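Peptidoglycan D,D-transpeptidase FtsI (Yersinia pestis, PDB 6SYN) probably cross-links peptidoglycan as a class B penicillin-binding D,D-transpeptidase of the periplasm, a target of beta-lactams such as the penicillin whose opened form it carries here. Local coordinates at residues 247-252 / 362-367; 253-258 / 437-442; 339-344 / 369-374. One frame throughout, in Å; residues are numbered along the deposited sequence.

Contact 1 of 3, residues 247-252 / 362-367; sequences IFEPGS and FGYGLM. With CB9 ((2R,4S)-2-[(1R)-1-{[(2S)-2-carboxy-2-phenylacetyl]amino}-2-oxoethyl]-5,5-dimethyl-1,3-thiazolidine-4-carboxylic acid), chain D.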
# COMPACT_ATOMS: atom_id res chain seq x y z
N ILE A 247 2.49 3.46 9.49
CA ILE A 247 1.23 3.51 10.30
C ILE A 247 0.81 4.98 10.38
O ILE A 247 1.65 5.82 10.70
CB ILE A 247 1.34 2.79 11.66
CG1 ILE A 247 1.92 3.66 12.79
CG2 ILE A 247 2.09 1.46 11.52
CD1 ILE A 247 3.38 3.98 12.68
N PHE A 248 -0.44 5.25 10.01
CA PHE A 248 -1.01 6.62 9.88
C PHE A 248 -2.30 6.72 10.69
O PHE A 248 -3.02 5.70 10.83
CB PHE A 248 -1.38 6.93 8.42
CG PHE A 248 -0.23 7.06 7.46
CD1 PHE A 248 0.81 7.94 7.71
CD2 PHE A 248 -0.21 6.34 6.28
CE1 PHE A 248 1.86 8.07 6.82
CE2 PHE A 248 0.84 6.48 5.38
CZ PHE A 248 1.87 7.35 5.65
N GLU A 249 -2.60 7.93 11.16
CA GLU A 249 -3.96 8.30 11.66
C GLU A 249 -4.94 8.21 10.48
O GLU A 249 -4.73 8.82 9.43
CB GLU A 249 -3.89 9.66 12.36
CG GLU A 249 -3.16 9.58 13.68
CD GLU A 249 -3.52 10.66 14.70
OE1 GLU A 249 -3.05 11.80 14.53
OE2 GLU A 249 -4.26 10.34 15.65
N PRO A 250 -6.01 7.39 10.60
CA PRO A 250 -6.95 7.16 9.50
C PRO A 250 -7.81 8.36 9.12
O PRO A 250 -8.28 8.40 8.00
CB PRO A 250 -7.85 6.01 9.99
CG PRO A 250 -7.75 6.09 11.50
CD PRO A 250 -6.35 6.59 11.79
N GLY A 251 -8.00 9.31 10.04
CA GLY A 251 -8.80 10.53 9.80
C GLY A 251 -10.23 10.18 9.42
O GLY A 251 -10.76 9.16 9.87
N SER A 252 -10.84 10.99 8.54
CA SER A 252 -12.27 10.90 8.27
C SER A 252 -12.77 9.60 7.63
O SER A 252 -13.98 9.40 7.52
CB SER A 252 -12.77 12.16 7.56
OG SER A 252 -12.56 13.44 8.21
N PHE A 362 -13.42 11.21 14.23
CA PHE A 362 -12.90 11.61 12.90
C PHE A 362 -11.42 11.22 12.80
O PHE A 362 -10.63 11.95 12.17
CB PHE A 362 -13.23 13.07 12.57
CG PHE A 362 -13.09 14.09 13.67
CD1 PHE A 362 -11.89 14.74 13.91
CD2 PHE A 362 -14.19 14.46 14.44
CE1 PHE A 362 -11.78 15.70 14.90
CE2 PHE A 362 -14.08 15.42 15.43
CZ PHE A 362 -12.88 16.04 15.66
N GLY A 363 -11.08 10.08 13.41
CA GLY A 363 -9.91 9.24 13.08
C GLY A 363 -8.59 9.74 13.64
O GLY A 363 -7.56 9.34 13.08
N TYR A 364 -8.59 10.55 14.71
CA TYR A 364 -7.36 10.92 15.46
C TYR A 364 -7.32 10.14 16.78
O TYR A 364 -8.39 9.94 17.38
CB TYR A 364 -7.29 12.44 15.65
CG TYR A 364 -7.16 13.22 14.36
CD1 TYR A 364 -5.99 13.16 13.61
CD2 TYR A 364 -8.21 13.99 13.87
CE1 TYR A 364 -5.86 13.85 12.42
CE2 TYR A 364 -8.09 14.69 12.68
CZ TYR A 364 -6.91 14.62 11.96
OH TYR A 364 -6.78 15.32 10.79
N GLY A 365 -6.12 9.69 17.20
CA GLY A 365 -5.91 8.93 18.45
C GLY A 365 -5.53 7.47 18.22
O GLY A 365 -5.46 6.72 19.22
N LEU A 366 -5.27 7.07 16.97
CA LEU A 366 -4.87 5.69 16.59
C LEU A 366 -4.07 5.75 15.29
O LEU A 366 -4.29 6.68 14.49
CB LEU A 366 -6.10 4.79 16.44
CG LEU A 366 -6.99 5.00 15.21
CD1 LEU A 366 -8.10 3.95 15.17
CD2 LEU A 366 -7.59 6.39 15.16
N MET A 367 -3.20 4.77 15.08
CA MET A 367 -2.32 4.69 13.89
C MET A 367 -2.46 3.29 13.27
O MET A 367 -2.39 2.30 14.02
CB MET A 367 -0.87 5.00 14.28
CG MET A 367 -0.75 6.33 15.00
SD MET A 367 0.86 7.12 14.81
CE MET A 367 0.36 8.82 14.51
C CB9 D . -11.57 14.24 7.79
N CB9 D . -10.78 16.61 8.09
O CB9 D . -10.55 13.87 7.27
CA CB9 D . -11.93 15.70 8.07
CB CB9 D . -13.08 16.15 7.12
CAA CB9 D . -13.54 17.89 3.95
CAB CB9 D . -11.16 18.34 4.57
OAD CB9 D . -11.47 15.68 2.66
OAE CB9 D . -8.33 19.59 10.80
OAF CB9 D . -10.84 16.78 10.32
OAG CB9 D . -12.99 14.37 3.48
OAH CB9 D . -8.07 17.50 10.50
CAJ CB9 D . -8.34 20.59 5.65
CAK CB9 D . -9.48 21.01 6.29
CAL CB9 D . -7.63 19.52 6.15
CAM CB9 D . -9.92 20.35 7.43
CAN CB9 D . -8.07 18.85 7.28
NAP CB9 D . -13.10 15.44 5.83
SAQ CB9 D . -12.91 17.90 6.63
CAR CB9 D . -12.19 15.28 3.56
CAS CB9 D . -8.60 18.56 10.25
CAT CB9 D . -10.48 17.23 9.23
CAU CB9 D . -9.25 19.24 7.92
CAX CB9 D . -12.09 15.99 4.92
CAY CB9 D . -9.74 18.58 9.21
CAZ CB9 D . -12.40 17.52 4.89
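Glu249, three residues before the acylated Ser252, pushes its side chain into the loop at Tyr364-Gly365-Leu366 and meets a neighbour at every step. CB starts 3.8 Å from the carbonyl O of Gly363. CG, set beside the backbone N by chi1 of -71°, passes 3.2 Å from O of Leu366 and also touches the CE methyl of Met367. Extended beyond CG, the chain brings CD to the edge of the Tyr364 ring, in its plane. There OE1 lies 3.4 Å from CD1 of Tyr364, with the carboxylate turned 69° from the ring, and is hydrogen-bonded to the hydroxyl of Tyr452. OE2 accepts the amide of Gly365 in a nearly straight bond (171°).

The backbones add a second tie: N of Gly251 donates to O of Gly363 at 3.1 Å, from above the carbonyl plane. Apolar pairs complete the seam: CD of Pro250 lies 3.6 Å from CD2 of Leu366, and farther back CG1 of Ile247 packs on CB of Met367. At the ligand end OG of Ser252 is covalently joined to C of CB9, and the Tyr364 hydroxyl donates to its carboxylate atom OAH, so both loops line the penicillin site.

Around this pair, Glu249 and Met367 rest on Val446 of strand 437-446, Phe248 packs on strand 455-464, and Phe362 turns to helix 306-314.

Contact 2 of 3, residues 253-258 / 437-442; sequences TVKPMV and AIKTGT. With CB9 ((2R,4S)-2-[(1R)-1-{[(2S)-2-carboxy-2-phenylacetyl]amino}-2-oxoethyl]-5,5-dimethyl-1,3-thiazolidine-4-carboxylic acid), chain D.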
# COMPACT_ATOMS: atom_id res chain seq x y z
N THR A 253 -11.84 8.70 7.27
CA THR A 253 -12.17 7.39 6.71
C THR A 253 -12.85 6.48 7.75
O THR A 253 -13.49 5.50 7.32
CB THR A 253 -10.93 6.72 6.10
OG1 THR A 253 -9.91 6.65 7.09
CG2 THR A 253 -10.40 7.44 4.88
N VAL A 254 -12.72 6.77 9.05
CA VAL A 254 -13.36 6.00 10.17
C VAL A 254 -14.88 6.20 10.17
O VAL A 254 -15.59 5.28 10.65
CB VAL A 254 -12.78 6.37 11.55
CG1 VAL A 254 -11.32 6.00 11.66
CG2 VAL A 254 -13.01 7.83 11.89
N LYS A 255 -15.36 7.35 9.68
CA LYS A 255 -16.73 7.89 9.92
C LYS A 255 -17.82 6.87 9.57
O LYS A 255 -18.84 6.84 10.25
CB LYS A 255 -16.95 9.20 9.16
CG LYS A 255 -16.21 10.39 9.74
CD LYS A 255 -16.49 11.70 9.03
CE LYS A 255 -15.78 12.87 9.68
NZ LYS A 255 -15.69 14.03 8.76
N PRO A 256 -17.68 6.06 8.50
CA PRO A 256 -18.67 5.01 8.22
C PRO A 256 -18.88 4.03 9.38
O PRO A 256 -19.98 3.54 9.51
CB PRO A 256 -18.11 4.31 6.97
CG PRO A 256 -17.32 5.41 6.29
CD PRO A 256 -16.67 6.15 7.44
N MET A 257 -17.85 3.78 10.21
CA MET A 257 -17.96 2.92 11.41
C MET A 257 -18.62 3.69 12.56
O MET A 257 -19.28 3.04 13.39
CB MET A 257 -16.60 2.38 11.85
CG MET A 257 -15.92 1.54 10.79
SD MET A 257 -14.36 0.85 11.37
CE MET A 257 -13.27 2.27 11.19
N VAL A 258 -18.46 5.01 12.62
CA VAL A 258 -19.14 5.84 13.67
C VAL A 258 -20.65 5.79 13.42
O VAL A 258 -21.41 5.58 14.39
CB VAL A 258 -18.64 7.30 13.70
CG1 VAL A 258 -19.37 8.10 14.76
CG2 VAL A 258 -17.13 7.39 13.89
N ALA A 437 -19.42 3.11 -3.24
CA ALA A 437 -19.50 3.52 -1.82
C ALA A 437 -18.09 3.85 -1.32
O ALA A 437 -17.32 2.91 -0.99
CB ALA A 437 -20.14 2.42 -1.01
N ILE A 438 -17.76 5.14 -1.29
CA ILE A 438 -16.44 5.67 -0.84
C ILE A 438 -16.63 6.60 0.36
O ILE A 438 -17.75 7.08 0.59
CB ILE A 438 -15.72 6.42 -1.98
CG1 ILE A 438 -16.42 7.74 -2.34
CG2 ILE A 438 -15.56 5.52 -3.19
CD1 ILE A 438 -15.52 8.73 -3.05
N LYS A 439 -15.53 6.85 1.06
CA LYS A 439 -15.38 7.96 2.02
C LYS A 439 -14.03 8.63 1.74
O LYS A 439 -13.02 7.90 1.66
CB LYS A 439 -15.46 7.41 3.45
CG LYS A 439 -15.41 8.46 4.55
CD LYS A 439 -16.65 9.31 4.62
CE LYS A 439 -16.47 10.55 5.46
NZ LYS A 439 -15.64 11.55 4.75
N THR A 440 -14.01 9.95 1.58
CA THR A 440 -12.75 10.74 1.48
C THR A 440 -12.20 10.97 2.88
O THR A 440 -12.91 10.71 3.87
CB THR A 440 -12.98 12.08 0.78
OG1 THR A 440 -13.97 12.79 1.52
CG2 THR A 440 -13.39 11.92 -0.67
N GLY A 441 -10.96 11.46 2.95
CA GLY A 441 -10.28 11.85 4.19
C GLY A 441 -9.11 12.77 3.88
O GLY A 441 -8.46 12.56 2.83
N THR A 442 -8.89 13.76 4.73
CA THR A 442 -7.70 14.65 4.74
C THR A 442 -7.21 14.71 6.19
O THR A 442 -7.75 15.53 6.96
CB THR A 442 -8.02 16.03 4.15
OG1 THR A 442 -8.88 15.88 3.02
CG2 THR A 442 -6.79 16.81 3.76
C CB9 D . -11.57 14.24 7.79
N CB9 D . -10.78 16.61 8.09
O CB9 D . -10.55 13.87 7.27
CA CB9 D . -11.93 15.70 8.07
CB CB9 D . -13.08 16.15 7.12
CAA CB9 D . -13.54 17.89 3.95
CAB CB9 D . -11.16 18.34 4.57
OAD CB9 D . -11.47 15.68 2.66
OAE CB9 D . -8.33 19.59 10.80
OAF CB9 D . -10.84 16.78 10.32
OAG CB9 D . -12.99 14.37 3.48
OAH CB9 D . -8.07 17.50 10.50
CAJ CB9 D . -8.34 20.59 5.65
CAK CB9 D . -9.48 21.01 6.29
CAL CB9 D . -7.63 19.52 6.15
CAM CB9 D . -9.92 20.35 7.43
CAN CB9 D . -8.07 18.85 7.28
NAP CB9 D . -13.10 15.44 5.83
SAQ CB9 D . -12.91 17.90 6.63
CAR CB9 D . -12.19 15.28 3.56
CAS CB9 D . -8.60 18.56 10.25
CAT CB9 D . -10.48 17.23 9.23
CAU CB9 D . -9.25 19.24 7.92
CAX CB9 D . -12.09 15.99 4.92
CAY CB9 D . -9.74 18.58 9.21
CAZ CB9 D . -12.40 17.52 4.89
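Thr253 begins the contact by setting its CA 4.0 Å from CG of Lys439, while its CG2 methyl lies loosely by O of Lys439 and CA of Gly441. Its OG1 is taken up by O of Pro250, which ties the short 3-10 segment back to the loop before it. Val254 faces the other way, onto Tyr325 of helix 319-327. Lys255 then runs out extended beyond CG, and its CD lies 3.8 Å from CE of Lys439 where the two chains converge on the ligand. Its NZ is hydrogen-bonded to OG of Ser304 and OD1 of Asn306, and weakly to OG of Ser252. Next, the Pro256 ring sits on the root of Lys439, its CD being 3.9 Å from CG of that lysine.

Lys439 thus carries most of the strand's side. CG stands anti to the backbone N (chi1 -176°), and bends at chi2 and chi4 curl the chain round until NZ donates to O of Thr440 at 3.0 Å, as well as bonding to OG of Ser304. Farther along, OG1 of Thr440 meets OAG of CB9 at 2.7 Å, and OG1 of Thr442 meets OAD at 2.6 Å, one hydroxyl for each carboxylate oxygen. N of Thr442 donates to the acyl O of CB9 at 3.0 Å; the same O also takes a weak bond from N of Ser252, a pair of amides consistent with the oxyanion hole of this family.

Ser252 and Lys255 fit the SxxK motif, and Lys439-Thr440-Gly441 the KTG motif. No hydrogen bond joins the two segments directly: methylenes do the packing, and the two amines, 4.7 Å apart (NZ of Lys255 to NZ of Lys439), both bond OG of Ser304, which ties the SxxK lysine to the KTG lysine beside the ligand.

Contact 3 of 3, residues 339-344 / 369-374; sequences VGESSG and TPLQLA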
# COMPACT_ATOMS: atom_id res chain seq x y z
N VAL A 339 8.06 -8.84 6.24
CA VAL A 339 9.09 -8.27 7.16
C VAL A 339 8.74 -6.81 7.46
O VAL A 339 8.48 -6.05 6.50
CB VAL A 339 10.52 -8.40 6.61
CG1 VAL A 339 10.67 -7.81 5.22
CG2 VAL A 339 11.54 -7.78 7.56
N GLY A 340 8.75 -6.44 8.75
CA GLY A 340 8.38 -5.11 9.26
C GLY A 340 6.87 -4.90 9.33
O GLY A 340 6.44 -3.76 9.56
N GLU A 341 6.08 -5.97 9.16
CA GLU A 341 4.59 -5.88 9.14
C GLU A 341 4.09 -5.44 10.52
O GLU A 341 4.23 -6.23 11.47
CB GLU A 341 3.98 -7.22 8.74
CG GLU A 341 2.47 -7.16 8.58
CD GLU A 341 1.87 -8.39 7.93
OE1 GLU A 341 0.63 -8.54 7.97
OE2 GLU A 341 2.64 -9.21 7.39
N SER A 342 3.52 -4.24 10.60
CA SER A 342 3.06 -3.58 11.85
C SER A 342 1.55 -3.75 12.05
O SER A 342 0.80 -3.86 11.05
CB SER A 342 3.43 -2.13 11.85
OG SER A 342 2.94 -1.48 13.02
N SER A 343 1.12 -3.76 13.32
CA SER A 343 -0.29 -3.78 13.77
C SER A 343 -0.70 -2.39 14.28
O SER A 343 -1.80 -2.28 14.85
CB SER A 343 -0.50 -4.83 14.83
OG SER A 343 -0.01 -4.39 16.08
N GLY A 344 0.17 -1.39 14.10
CA GLY A 344 -0.09 0.02 14.43
C GLY A 344 -0.30 0.23 15.92
O GLY A 344 -0.08 -0.73 16.69
N THR A 369 -2.01 0.74 9.46
CA THR A 369 -1.35 0.54 8.14
C THR A 369 -2.41 0.74 7.06
O THR A 369 -3.60 0.58 7.33
CB THR A 369 -0.65 -0.83 8.03
OG1 THR A 369 -1.64 -1.86 8.06
CG2 THR A 369 0.37 -1.06 9.13
N PRO A 370 -2.02 1.18 5.84
CA PRO A 370 -2.92 1.14 4.69
C PRO A 370 -3.61 -0.22 4.50
O PRO A 370 -4.79 -0.24 4.22
CB PRO A 370 -1.97 1.48 3.53
CG PRO A 370 -0.98 2.43 4.17
CD PRO A 370 -0.74 1.84 5.54
N LEU A 371 -2.86 -1.32 4.69
CA LEU A 371 -3.40 -2.70 4.59
C LEU A 371 -4.51 -2.90 5.63
O LEU A 371 -5.54 -3.53 5.28
CB LEU A 371 -2.27 -3.72 4.79
CG LEU A 371 -2.71 -5.18 4.75
CD1 LEU A 371 -3.41 -5.51 3.44
CD2 LEU A 371 -1.53 -6.12 4.98
N GLN A 372 -4.33 -2.37 6.84
CA GLN A 372 -5.33 -2.48 7.94
C GLN A 372 -6.62 -1.76 7.51
O GLN A 372 -7.71 -2.31 7.76
CB GLN A 372 -4.78 -1.90 9.24
CG GLN A 372 -4.02 -2.92 10.07
CD GLN A 372 -3.62 -2.35 11.41
OE1 GLN A 372 -3.16 -1.22 11.50
NE2 GLN A 372 -3.78 -3.15 12.46
N LEU A 373 -6.47 -0.61 6.85
CA LEU A 373 -7.60 0.24 6.37
C LEU A 373 -8.34 -0.48 5.22
O LEU A 373 -9.57 -0.34 5.15
CB LEU A 373 -7.05 1.60 5.93
CG LEU A 373 -8.09 2.64 5.53
CD1 LEU A 373 -9.06 2.91 6.68
CD2 LEU A 373 -7.43 3.94 5.09
N ALA A 374 -7.61 -1.20 4.37
CA ALA A 374 -8.17 -1.97 3.23
C ALA A 374 -9.08 -3.07 3.78
O ALA A 374 -10.16 -3.28 3.21
CB ALA A 374 -7.06 -2.54 2.38
O HOH W 1 0.07 -4.51 8.30
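A capping box opens helix 370-381, and the loop 339-344 settles against it, with O of Ser342 lying 3.4 Å from CG2 of Thr369. In the box, OG1 of Thr369 accepts from N of Gln372 at 3.0 Å. The return bond runs from N of Thr369 to OE1 of Gln372, 3.1 Å long, in the plane of the carboxamide and on a lone pair. NE2 of Gln372 is held chiefly by O of Lys332 and adds a weak bond to O of Ser343, 3.2 Å away and bent to 146°. CG of Gln372 sits beside the backbone N (chi1 -88°) and the chain is extended from there, which carries the amide back over the helix start.

A water supplies a second bridge, donating to O of Ser342 at 2.9 Å and hydrogen-bonded to OG1 of Thr369 at 3.2 Å. On the loop side, OG of Ser342 accepts from N of Gly344 at 3.0 Å, an ST turn beside the cap. Glu341 comes near Leu371, but its carboxylate is held by Thr334 and by the amides of Leu336 and Leu338.

The link is therefore polar and light. Because OE1 accepts and NE2 donates, the bonds define which way round the Gln372 amide is turned, and the capping residues give the loop one of its points of contact.

In the fold
Contacts 1 and 2 are buried and adjoin at the active site: both touch CB9, and the catalytic-site chain passes straight from 247-252 in one to 253-258 in the other. Contact 3 is only partly buried, beside contact 1, where Ile247 packs on Ser342 and Thr369. Segment 362-367 leads within two residues to the capped helix of contact 3, and Leu373 of that helix reaches Thr253 of contact 2. Chemistry follows place. Contact 1 mixes direct hydrogen bonds with apolar packing, contact 2 pairs aliphatic packing with polar groups turned to the ligand, and contact 3 relies on one weak bond and a water.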